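Side-chain contacts in dally-like protein (Drosophila melanogaster, PDB 3ODN), which probably serves at the cell surface as a glypican-type heparan sulfate proteoglycan and takes part in Hedgehog signalling, its helical core domain being the part described here: residues D86-L91 with T127-G132; K93-Q98 with D120-L125; S187-R192 with N294-E299; V195-Y200 with F284-V289. The protein carries 2 engineered substitutions. One frame throughout, in Å; residues are numbered along the deposited sequence.

Contact 1: D86-L91 with T127-G132; sequences DIFTAL and TYFANG
The edge of the F88 ring points into one face of F129, with F88 CD2 3.4 Å above the F129 plane and over the middle of that ring. This is an edge-to-face aromatic pair between two helices of the glypican helical bundle, 48-106 and 115-131. The centroids are 4.5 Å apart and the planes meet at 53°, well short of a perpendicular T. The closest atoms are F88 CE2 and F129 CG at 3.5 Å, and the same CE2 also reaches F129 CB at 3.8 Å, near the root of the side chain. F129 CG stands opposite the backbone N (chi1 -176°), and F88 has the same first torsion; both CB atoms face the partner helix, and the two side chains run past each other in opposite senses.

F88 lies deep in the bundle, where it also touches T197 of helix 182-214, L401 of helix 400-414 and I286. F129 adds a backbone link of its own, its carbonyl oxygen accepting from R198 NH1. An alanine in place of F129 would probably open a gap between the helices and leave the F88 edge and the T89 methyl without the ring they pack on.

T89, one residue on, enters from a different direction, its side chain roughly at right angles to that of F129. Its hydroxyl turns back to carbonyl oxygens of its own helix, K85 O among them, and its methyl is what meets the aromatic ring: T89 CG2 sits 3.9 Å from both F129 CD1 and F129 CE1.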
# COMPACT_ATOMS: atom_id res chain seq x y z
N ASP A 86 7.55 10.45 1.35
CA ASP A 86 8.09 11.80 1.55
C ASP A 86 7.17 12.63 2.43
O ASP A 86 7.64 13.19 3.41
CB ASP A 86 8.41 12.47 0.17
CG ASP A 86 8.43 14.00 0.07
OD1 ASP A 86 8.89 14.67 1.03
OD2 ASP A 86 8.07 14.52 -1.02
N ILE A 87 5.86 12.71 2.11
CA ILE A 87 4.90 13.49 2.91
C ILE A 87 4.80 12.99 4.36
O ILE A 87 4.60 13.80 5.28
CB ILE A 87 3.52 13.58 2.20
CG1 ILE A 87 3.63 14.41 0.90
CG2 ILE A 87 2.43 14.14 3.12
CD1 ILE A 87 2.70 13.99 -0.17
N PHE A 88 4.98 11.68 4.57
CA PHE A 88 4.92 11.12 5.90
C PHE A 88 6.18 11.44 6.73
O PHE A 88 6.06 11.77 7.90
CB PHE A 88 4.61 9.62 5.86
CG PHE A 88 4.64 9.05 7.26
CD1 PHE A 88 3.58 9.23 8.13
CD2 PHE A 88 5.77 8.38 7.73
CE1 PHE A 88 3.64 8.79 9.44
CE2 PHE A 88 5.83 7.92 9.04
CZ PHE A 88 4.77 8.14 9.90
N THR A 89 7.38 11.34 6.13
CA THR A 89 8.63 11.64 6.83
C THR A 89 8.63 13.12 7.23
O THR A 89 9.02 13.44 8.36
CB THR A 89 9.85 11.20 6.02
OG1 THR A 89 9.66 11.63 4.68
CG2 THR A 89 10.03 9.69 6.01
N ALA A 90 8.09 13.99 6.34
CA ALA A 90 7.93 15.43 6.55
C ALA A 90 7.03 15.70 7.77
O ALA A 90 7.43 16.43 8.67
CB ALA A 90 7.34 16.09 5.30
N LEU A 91 5.84 15.05 7.82
CA LEU A 91 4.87 15.12 8.92
C LEU A 91 5.51 14.64 10.24
O LEU A 91 5.24 15.24 11.28
CB LEU A 91 3.64 14.24 8.57
CG LEU A 91 2.60 13.95 9.67
CD1 LEU A 91 1.60 15.09 9.82
CD2 LEU A 91 1.87 12.63 9.39
N THR A 127 12.77 4.83 12.43
CA THR A 127 13.38 3.57 12.01
C THR A 127 12.33 2.59 11.55
O THR A 127 12.52 1.99 10.49
CB THR A 127 14.32 3.01 13.09
OG1 THR A 127 15.42 3.91 13.23
CG2 THR A 127 14.83 1.60 12.76
N TYR A 128 11.24 2.44 12.33
CA TYR A 128 10.15 1.58 11.92
C TYR A 128 9.70 1.94 10.50
O TYR A 128 9.69 1.06 9.64
CB TYR A 128 8.93 1.63 12.88
CG TYR A 128 7.82 0.76 12.34
CD1 TYR A 128 7.85 -0.62 12.49
CD2 TYR A 128 6.82 1.30 11.53
CE1 TYR A 128 6.90 -1.44 11.89
CE2 TYR A 128 5.89 0.49 10.88
CZ TYR A 128 5.93 -0.88 11.07
OH TYR A 128 5.01 -1.69 10.46
N PHE A 129 9.32 3.21 10.25
CA PHE A 129 8.83 3.59 8.91
C PHE A 129 9.83 3.27 7.80
O PHE A 129 9.42 2.84 6.72
CB PHE A 129 8.30 5.02 8.86
CG PHE A 129 7.72 5.38 7.51
CD1 PHE A 129 8.39 6.24 6.64
CD2 PHE A 129 6.50 4.82 7.09
CE1 PHE A 129 7.85 6.54 5.38
CE2 PHE A 129 5.97 5.13 5.82
CZ PHE A 129 6.65 5.98 4.98
N ALA A 130 11.13 3.37 8.12
CA ALA A 130 12.24 3.07 7.20
C ALA A 130 12.51 1.57 7.03
O ALA A 130 12.60 1.11 5.90
CB ALA A 130 13.49 3.78 7.68
N ASN A 131 12.66 0.82 8.15
CA ASN A 131 13.02 -0.61 8.24
C ASN A 131 11.85 -1.55 8.47
O ASN A 131 11.86 -2.65 7.93
CB ASN A 131 14.01 -0.82 9.42
CG ASN A 131 15.38 -0.21 9.27
OD1 ASN A 131 15.56 0.89 8.73
ND2 ASN A 131 16.37 -0.89 9.82
N GLY A 132 10.95 -1.20 9.38
CA GLY A 132 9.84 -2.04 9.79
C GLY A 132 10.22 -3.09 10.82
O GLY A 132 9.38 -3.93 11.19

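Contact 2: K93-Q98 with D120-L125; sequences KESRTQ and DLFKEL
R96 CG stands opposite the backbone N (chi1 -175°), which lays the chain along F122, and a bend at chi3 (-100°) then swings the guanidinium over F122 CB, which lies 3.6 Å above one face of that group. The backbone side of R96 also takes part: R96 CA is over the face of the F122 ring, 3.8 Å from its centroid, in a CH-pi contact. The ring thus lies against the root of the arginine while F122 CB lies under the guanidinium. At the edge of the same ring, in plane, is S95 OG, 3.5 Å from F122 CE2; this hydroxyl is hydrogen-bonded to V290 O. R96 NH2 meets K123 CG at 3.4 Å, at the guanidinium edge. The two cations come as near as 4.5 Å (R96 NH1 to K123 NZ), a repulsion that the salt bridge from R96 NH2 to E126 OE1 probably offsets. A serine replacing F122 would probably strip the ring from R96 CA and the start of its side chain, ending the CH-pi contact and opening a gap beside S95. The segments run antiparallel at 176°, their axes 10.9 Å apart, and belong to two antiparallel helices, 48-106 and 115-131, of the elongated helical bundle of the glypican core.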
# COMPACT_ATOMS: atom_id res chain seq x y z
N LYS A 93 8.79 14.63 10.91
CA LYS A 93 9.85 15.55 11.29
C LYS A 93 9.24 16.83 11.88
O LYS A 93 9.83 17.41 12.78
CB LYS A 93 10.80 15.85 10.13
CG LYS A 93 12.17 16.38 10.62
CD LYS A 93 13.28 16.39 9.55
CE LYS A 93 14.16 15.15 9.56
NZ LYS A 93 13.58 14.05 8.73
N GLU A 94 8.05 17.23 11.39
CA GLU A 94 7.27 18.38 11.87
C GLU A 94 6.84 18.10 13.32
O GLU A 94 7.01 18.96 14.17
CB GLU A 94 6.04 18.61 10.96
CG GLU A 94 5.78 20.07 10.62
CD GLU A 94 5.02 20.92 11.63
OE1 GLU A 94 5.36 22.12 11.76
OE2 GLU A 94 4.05 20.41 12.24
N SER A 95 6.33 16.90 13.59
CA SER A 95 5.89 16.41 14.90
C SER A 95 7.06 16.39 15.90
O SER A 95 6.88 16.86 17.02
CB SER A 95 5.28 15.01 14.76
OG SER A 95 4.94 14.39 15.99
N ARG A 96 8.24 15.90 15.49
CA ARG A 96 9.42 15.86 16.34
C ARG A 96 9.80 17.28 16.81
O ARG A 96 10.00 17.48 18.01
CB ARG A 96 10.60 15.19 15.62
CG ARG A 96 11.84 15.00 16.49
CD ARG A 96 13.08 14.79 15.64
NE ARG A 96 13.48 13.39 15.52
CZ ARG A 96 14.37 12.79 16.30
NH1 ARG A 96 14.95 13.46 17.29
NH2 ARG A 96 14.68 11.52 16.11
N THR A 97 9.91 18.24 15.86
CA THR A 97 10.28 19.64 16.11
C THR A 97 9.28 20.33 17.03
O THR A 97 9.69 21.01 17.95
CB THR A 97 10.45 20.40 14.77
OG1 THR A 97 11.18 19.59 13.85
CG2 THR A 97 11.13 21.76 14.94
N GLN A 98 7.98 20.18 16.76
CA GLN A 98 6.87 20.73 17.53
C GLN A 98 6.80 20.11 18.92
O GLN A 98 6.44 20.80 19.86
CB GLN A 98 5.53 20.50 16.80
CG GLN A 98 5.19 21.57 15.78
CD GLN A 98 3.72 21.89 15.79
OE1 GLN A 98 2.86 21.04 15.53
NE2 GLN A 98 3.39 23.14 16.08
N ASP A 120 14.64 9.45 21.62
CA ASP A 120 14.80 8.00 21.35
C ASP A 120 13.49 7.40 20.86
O ASP A 120 13.51 6.43 20.10
CB ASP A 120 15.25 7.21 22.61
CG ASP A 120 16.72 7.34 22.98
OD1 ASP A 120 17.50 7.86 22.14
OD2 ASP A 120 17.08 6.97 24.13
N LEU A 121 12.35 7.94 21.32
CA LEU A 121 11.03 7.50 20.90
C LEU A 121 10.84 7.89 19.43
O LEU A 121 10.51 7.02 18.63
CB LEU A 121 9.90 8.11 21.77
CG LEU A 121 8.49 7.56 21.49
CD1 LEU A 121 8.37 6.12 21.91
CD2 LEU A 121 7.41 8.42 22.15
N PHE A 122 11.11 9.15 19.06
CA PHE A 122 11.00 9.57 17.66
C PHE A 122 11.91 8.80 16.69
O PHE A 122 11.53 8.62 15.54
CB PHE A 122 11.16 11.08 17.52
CG PHE A 122 9.89 11.84 17.80
CD1 PHE A 122 9.66 12.40 19.06
CD2 PHE A 122 8.91 11.97 16.83
CE1 PHE A 122 8.47 13.08 19.33
CE2 PHE A 122 7.71 12.65 17.10
CZ PHE A 122 7.51 13.23 18.34
N LYS A 123 13.06 8.33 17.16
CA LYS A 123 14.01 7.56 16.36
C LYS A 123 13.47 6.19 16.03
O LYS A 123 13.64 5.74 14.91
CB LYS A 123 15.37 7.46 17.08
CG LYS A 123 16.28 8.64 16.74
CD LYS A 123 16.96 9.25 17.96
CE LYS A 123 17.64 10.55 17.60
NZ LYS A 123 18.49 11.06 18.70
N GLU A 124 12.79 5.54 16.99
CA GLU A 124 12.16 4.23 16.84
C GLU A 124 11.04 4.27 15.81
O GLU A 124 10.92 3.35 14.99
CB GLU A 124 11.63 3.73 18.18
CG GLU A 124 12.71 3.43 19.22
CD GLU A 124 13.65 2.24 19.02
OE1 GLU A 124 14.18 1.73 20.04
OE2 GLU A 124 13.89 1.84 17.86
N LEU A 125 10.24 5.35 15.84
CA LEU A 125 9.12 5.60 14.94
C LEU A 125 9.66 5.88 13.56
O LEU A 125 9.12 5.37 12.59
CB LEU A 125 8.25 6.77 15.45
CG LEU A 125 7.71 6.67 16.89
CD1 LEU A 125 7.15 8.02 17.34
CD2 LEU A 125 6.67 5.57 17.05

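Contact 3: S187-R192 with N294-E299; sequences SVQIKR and NIKISE
K296 NZ donates to Q189 OE1 over 3.0 Å, a weak bond and the one hydrogen bond between 187-192 and 294-299. The ammonium group comes to the amide from the oxygen end, with Q189 CD at 3.7 Å and Q189 NE2 further off at 3.8 Å, while NE2 itself makes a weak bond back to K185 O. To span the distance K296 stays long through most of its length and kinks only at the last torsion (chi4 -112°), which turns NZ onto Q189; the glutamine reaches out extended beyond CG to meet it. Little surface is buried, and the junction is a long-armed bridge near the surface rather than close packing. Within 294-299, I295 O is gripped twice: S298 OG donates to it at 2.9 Å and E299 N at 3.0 Å, both from the same face of the carbonyl plane.

The lysine chain passes over the end of the short helix 287-290, K296 CE lying 3.4 Å from M288 O. Q189 and I190 rest on V289 of that short helix, which fills in between 182-214 and 293-306. Helix 293-306 also leans on helix 48-106, where N294 and I297 touch F99; on helix 182-214, S187 and I190 pack against helix 136-155.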
# COMPACT_ATOMS: atom_id res chain seq x y z
N SER A 187 -0.61 3.30 22.44
CA SER A 187 0.28 2.27 21.90
C SER A 187 -0.39 1.45 20.82
O SER A 187 0.26 1.09 19.86
CB SER A 187 0.80 1.37 23.01
OG SER A 187 -0.24 0.57 23.54
N VAL A 188 -1.69 1.16 20.98
CA VAL A 188 -2.50 0.43 20.02
C VAL A 188 -2.76 1.34 18.79
O VAL A 188 -2.61 0.86 17.66
CB VAL A 188 -3.77 -0.22 20.67
CG1 VAL A 188 -4.73 -0.80 19.64
CG2 VAL A 188 -3.36 -1.30 21.68
N GLN A 189 -3.00 2.66 19.00
CA GLN A 189 -3.17 3.65 17.91
C GLN A 189 -1.88 3.78 17.10
O GLN A 189 -1.94 3.75 15.90
CB GLN A 189 -3.58 5.04 18.43
CG GLN A 189 -5.01 5.16 18.92
CD GLN A 189 -5.29 6.54 19.46
OE1 GLN A 189 -5.39 7.52 18.71
NE2 GLN A 189 -5.42 6.66 20.78
N ILE A 190 -0.71 3.92 17.77
CA ILE A 190 0.60 4.03 17.12
C ILE A 190 0.88 2.79 16.27
O ILE A 190 1.25 2.94 15.12
CB ILE A 190 1.74 4.34 18.15
CG1 ILE A 190 1.72 5.83 18.52
CG2 ILE A 190 3.15 3.95 17.62
CD1 ILE A 190 2.09 6.11 19.93
N LYS A 191 0.73 1.59 16.85
CA LYS A 191 0.93 0.32 16.15
C LYS A 191 0.04 0.27 14.89
O LYS A 191 0.56 0.16 13.80
CB LYS A 191 0.65 -0.88 17.09
CG LYS A 191 0.98 -2.25 16.48
CD LYS A 191 -0.21 -3.18 16.53
CE LYS A 191 -0.13 -4.31 15.54
NZ LYS A 191 -0.34 -5.65 16.18
N ARG A 192 -1.27 0.43 15.04
CA ARG A 192 -2.21 0.33 13.91
C ARG A 192 -2.00 1.32 12.80
O ARG A 192 -2.01 0.94 11.63
CB ARG A 192 -3.67 0.28 14.40
CG ARG A 192 -3.97 -0.93 15.31
CD ARG A 192 -5.46 -1.16 15.41
NE ARG A 192 -5.86 -2.01 16.54
CZ ARG A 192 -7.06 -1.95 17.11
NH1 ARG A 192 -7.97 -1.09 16.67
NH2 ARG A 192 -7.35 -2.73 18.14
N ASN A 294 2.38 15.44 20.93
CA ASN A 294 2.88 16.25 22.05
C ASN A 294 1.80 16.50 23.11
O ASN A 294 2.09 16.37 24.30
CB ASN A 294 3.55 17.53 21.57
CG ASN A 294 2.76 18.40 20.63
OD1 ASN A 294 1.54 18.24 20.42
ND2 ASN A 294 3.43 19.40 20.07
N ILE A 295 0.53 16.76 22.64
CA ILE A 295 -0.68 16.98 23.45
C ILE A 295 -1.08 15.69 24.17
O ILE A 295 -1.40 15.74 25.35
CB ILE A 295 -1.85 17.57 22.58
CG1 ILE A 295 -1.54 19.01 22.12
CG2 ILE A 295 -3.21 17.51 23.30
CD1 ILE A 295 -1.75 19.25 20.61
N LYS A 296 -1.03 14.53 23.49
CA LYS A 296 -1.37 13.22 24.08
C LYS A 296 -0.37 12.83 25.19
O LYS A 296 -0.78 12.27 26.20
CB LYS A 296 -1.41 12.12 23.01
CG LYS A 296 -2.49 12.30 21.95
CD LYS A 296 -2.11 11.53 20.67
CE LYS A 296 -3.28 11.22 19.77
NZ LYS A 296 -3.58 9.76 19.71
N ILE A 297 0.92 13.15 25.00
CA ILE A 297 1.95 12.82 25.99
C ILE A 297 1.92 13.80 27.19
O ILE A 297 2.08 13.35 28.33
CB ILE A 297 3.34 12.49 25.33
CG1 ILE A 297 3.20 11.28 24.39
CG2 ILE A 297 4.46 12.27 26.39
CD1 ILE A 297 4.28 11.06 23.48
N SER A 298 1.62 15.10 26.95
CA SER A 298 1.49 16.11 28.02
C SER A 298 0.27 15.78 28.92
O SER A 298 0.33 15.96 30.15
CB SER A 298 1.35 17.51 27.44
OG SER A 298 0.10 17.71 26.80
N GLU A 299 -0.82 15.30 28.30
CA GLU A 299 -2.05 14.90 28.99
C GLU A 299 -1.83 13.67 29.87
O GLU A 299 -2.39 13.62 30.96
CB GLU A 299 -3.23 14.79 28.01
CG GLU A 299 -3.75 16.18 27.61
CD GLU A 299 -4.84 16.32 26.56
OE1 GLU A 299 -5.04 15.40 25.74
OE2 GLU A 299 -5.48 17.40 26.55

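Contact 4: V195-Y200 with F284-V289; sequences VATRTY and FNIVMV
From T197 CB, which is 4.0 Å from I286 CD1, the side chain divides, and its oxygen branch carries most of the contact. OG1 lies 3.4 Å from I286 CG2 and 3.5 Å from I286 CD1, so the isoleucine branches lie around the hydroxyl in a buried setting. With OG1 beside the backbone N (chi1 -60°), the hydroxyl can turn back along its own helix, where it is hydrogen-bonded to S193 O; a buried polar atom is thereby satisfied within its own helix although I286 packs against it. The two side chains meet at a slant, without any hydrogen bond between the segments.

A196 makes the apolar contact, one residue earlier: its CB meets the edge of the F284 ring, near the ring plane, 4.0 Å from F284 CD1. Between F284 and I286, N285 faces the other way and its OD1 accepts from M288 N at 2.9 Å, a fairly straight capping bond (150° at the hydrogen) at the turn leading into helix 287-290.

The link between helices 260-281 and 287-290 is in this way pressed onto helix 182-214. I286 also reaches L401 of helix 400-414, and T197 touches F84 of 48-106 and L280 of 260-281.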
# COMPACT_ATOMS: atom_id res chain seq x y z
N VAL A 195 1.84 0.74 11.18
CA VAL A 195 1.82 -0.51 10.41
C VAL A 195 1.06 -0.31 9.11
O VAL A 195 1.57 -0.66 8.05
CB VAL A 195 1.36 -1.75 11.26
CG1 VAL A 195 1.26 -3.02 10.41
CG2 VAL A 195 2.30 -1.99 12.45
N ALA A 196 -0.12 0.30 9.19
CA ALA A 196 -0.95 0.55 8.01
C ALA A 196 -0.35 1.59 7.05
O ALA A 196 -0.53 1.45 5.84
CB ALA A 196 -2.36 0.95 8.44
N THR A 197 0.36 2.61 7.59
CA THR A 197 1.02 3.67 6.80
C THR A 197 2.21 3.14 6.01
O THR A 197 2.39 3.49 4.84
CB THR A 197 1.38 4.88 7.69
OG1 THR A 197 0.17 5.39 8.24
CG2 THR A 197 2.07 6.02 6.91
N ARG A 198 3.05 2.34 6.67
CA ARG A 198 4.24 1.78 6.06
C ARG A 198 3.84 0.77 5.00
O ARG A 198 4.32 0.86 3.87
CB ARG A 198 5.23 1.24 7.12
CG ARG A 198 6.15 0.15 6.62
CD ARG A 198 7.24 -0.24 7.60
NE ARG A 198 8.09 -1.29 7.05
CZ ARG A 198 9.13 -1.07 6.25
NH1 ARG A 198 9.47 0.18 5.91
NH2 ARG A 198 9.85 -2.08 5.78
N THR A 199 2.91 -0.15 5.32
CA THR A 199 2.40 -1.15 4.37
C THR A 199 1.77 -0.51 3.17
O THR A 199 1.98 -1.02 2.09
CB THR A 199 1.46 -2.13 5.07
OG1 THR A 199 2.01 -2.47 6.34
CG2 THR A 199 1.20 -3.40 4.26
N TYR A 200 1.00 0.59 3.33
CA TYR A 200 0.40 1.31 2.18
C TYR A 200 1.45 1.72 1.12
O TYR A 200 1.29 1.39 -0.05
CB TYR A 200 -0.42 2.53 2.65
CG TYR A 200 -1.40 3.03 1.61
CD1 TYR A 200 -2.47 2.25 1.20
CD2 TYR A 200 -1.23 4.29 1.01
CE1 TYR A 200 -3.36 2.69 0.23
CE2 TYR A 200 -2.12 4.74 0.04
CZ TYR A 200 -3.18 3.93 -0.35
OH TYR A 200 -4.09 4.35 -1.31
N PHE A 284 -7.63 4.45 11.43
CA PHE A 284 -6.19 4.35 11.67
C PHE A 284 -5.47 5.62 11.20
O PHE A 284 -4.27 5.57 10.93
CB PHE A 284 -5.55 3.09 11.02
CG PHE A 284 -6.07 1.69 11.38
CD1 PHE A 284 -5.73 0.59 10.60
CD2 PHE A 284 -6.91 1.49 12.48
CE1 PHE A 284 -6.22 -0.69 10.91
CE2 PHE A 284 -7.42 0.22 12.77
CZ PHE A 284 -7.05 -0.86 12.00
N ASN A 285 -6.19 6.76 11.09
CA ASN A 285 -5.62 8.03 10.59
C ASN A 285 -4.34 8.38 11.36
O ASN A 285 -4.41 8.63 12.57
CB ASN A 285 -6.65 9.20 10.63
CG ASN A 285 -6.15 10.52 10.05
OD1 ASN A 285 -5.66 11.39 10.76
ND2 ASN A 285 -6.27 10.72 8.75
N ILE A 286 -3.18 8.33 10.66
CA ILE A 286 -1.87 8.62 11.26
C ILE A 286 -1.62 10.11 11.65
O ILE A 286 -0.83 10.37 12.57
CB ILE A 286 -0.68 7.92 10.55
CG1 ILE A 286 0.52 7.77 11.52
CG2 ILE A 286 -0.29 8.64 9.28
CD1 ILE A 286 1.54 6.79 11.15
N VAL A 287 -2.31 11.08 10.96
CA VAL A 287 -2.18 12.52 11.25
C VAL A 287 -2.75 12.81 12.62
O VAL A 287 -2.11 13.53 13.39
CB VAL A 287 -2.75 13.47 10.15
CG1 VAL A 287 -2.29 14.91 10.36
CG2 VAL A 287 -2.38 12.97 8.74
N MET A 288 -3.91 12.20 12.95
CA MET A 288 -4.57 12.34 14.26
C MET A 288 -3.76 11.69 15.41
O MET A 288 -4.07 11.91 16.58
CB MET A 288 -6.02 11.77 14.25
CG MET A 288 -7.04 12.54 13.38
SD MET A 288 -6.98 14.37 13.38
CE MET A 288 -7.24 14.75 15.16
N VAL A 289 -2.71 10.90 15.07
CA VAL A 289 -1.83 10.22 16.03
C VAL A 289 -0.52 11.00 16.20
O VAL A 289 -0.15 11.35 17.32
CB VAL A 289 -1.57 8.72 15.67
CG1 VAL A 289 -0.76 8.01 16.76
CG2 VAL A 289 -2.88 7.97 15.45

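Overall arrangement
Contacts 1 and 2 join the same two helices, 48-106 and 115-131, and the centres of the two contacts are about 10 Å apart; contact 1 is buried and wholly apolar, whereas contact 2, further from the middle of the chain, sets a buried aromatic ring against arginine and lysine chains nearer the surface. Contacts 3 and 4 share helix 182-214. Contact 4 is nearest the centre of the chain, and all its touching residues are buried, while contact 3 is a sparse polar bridge at the surface. Contacts 1 and 4 adjoin, R198 lying against the end of helix 115-131. Contacts 2 and 3 touch where L125 CD2 lies 3.9 Å from I190 CG2.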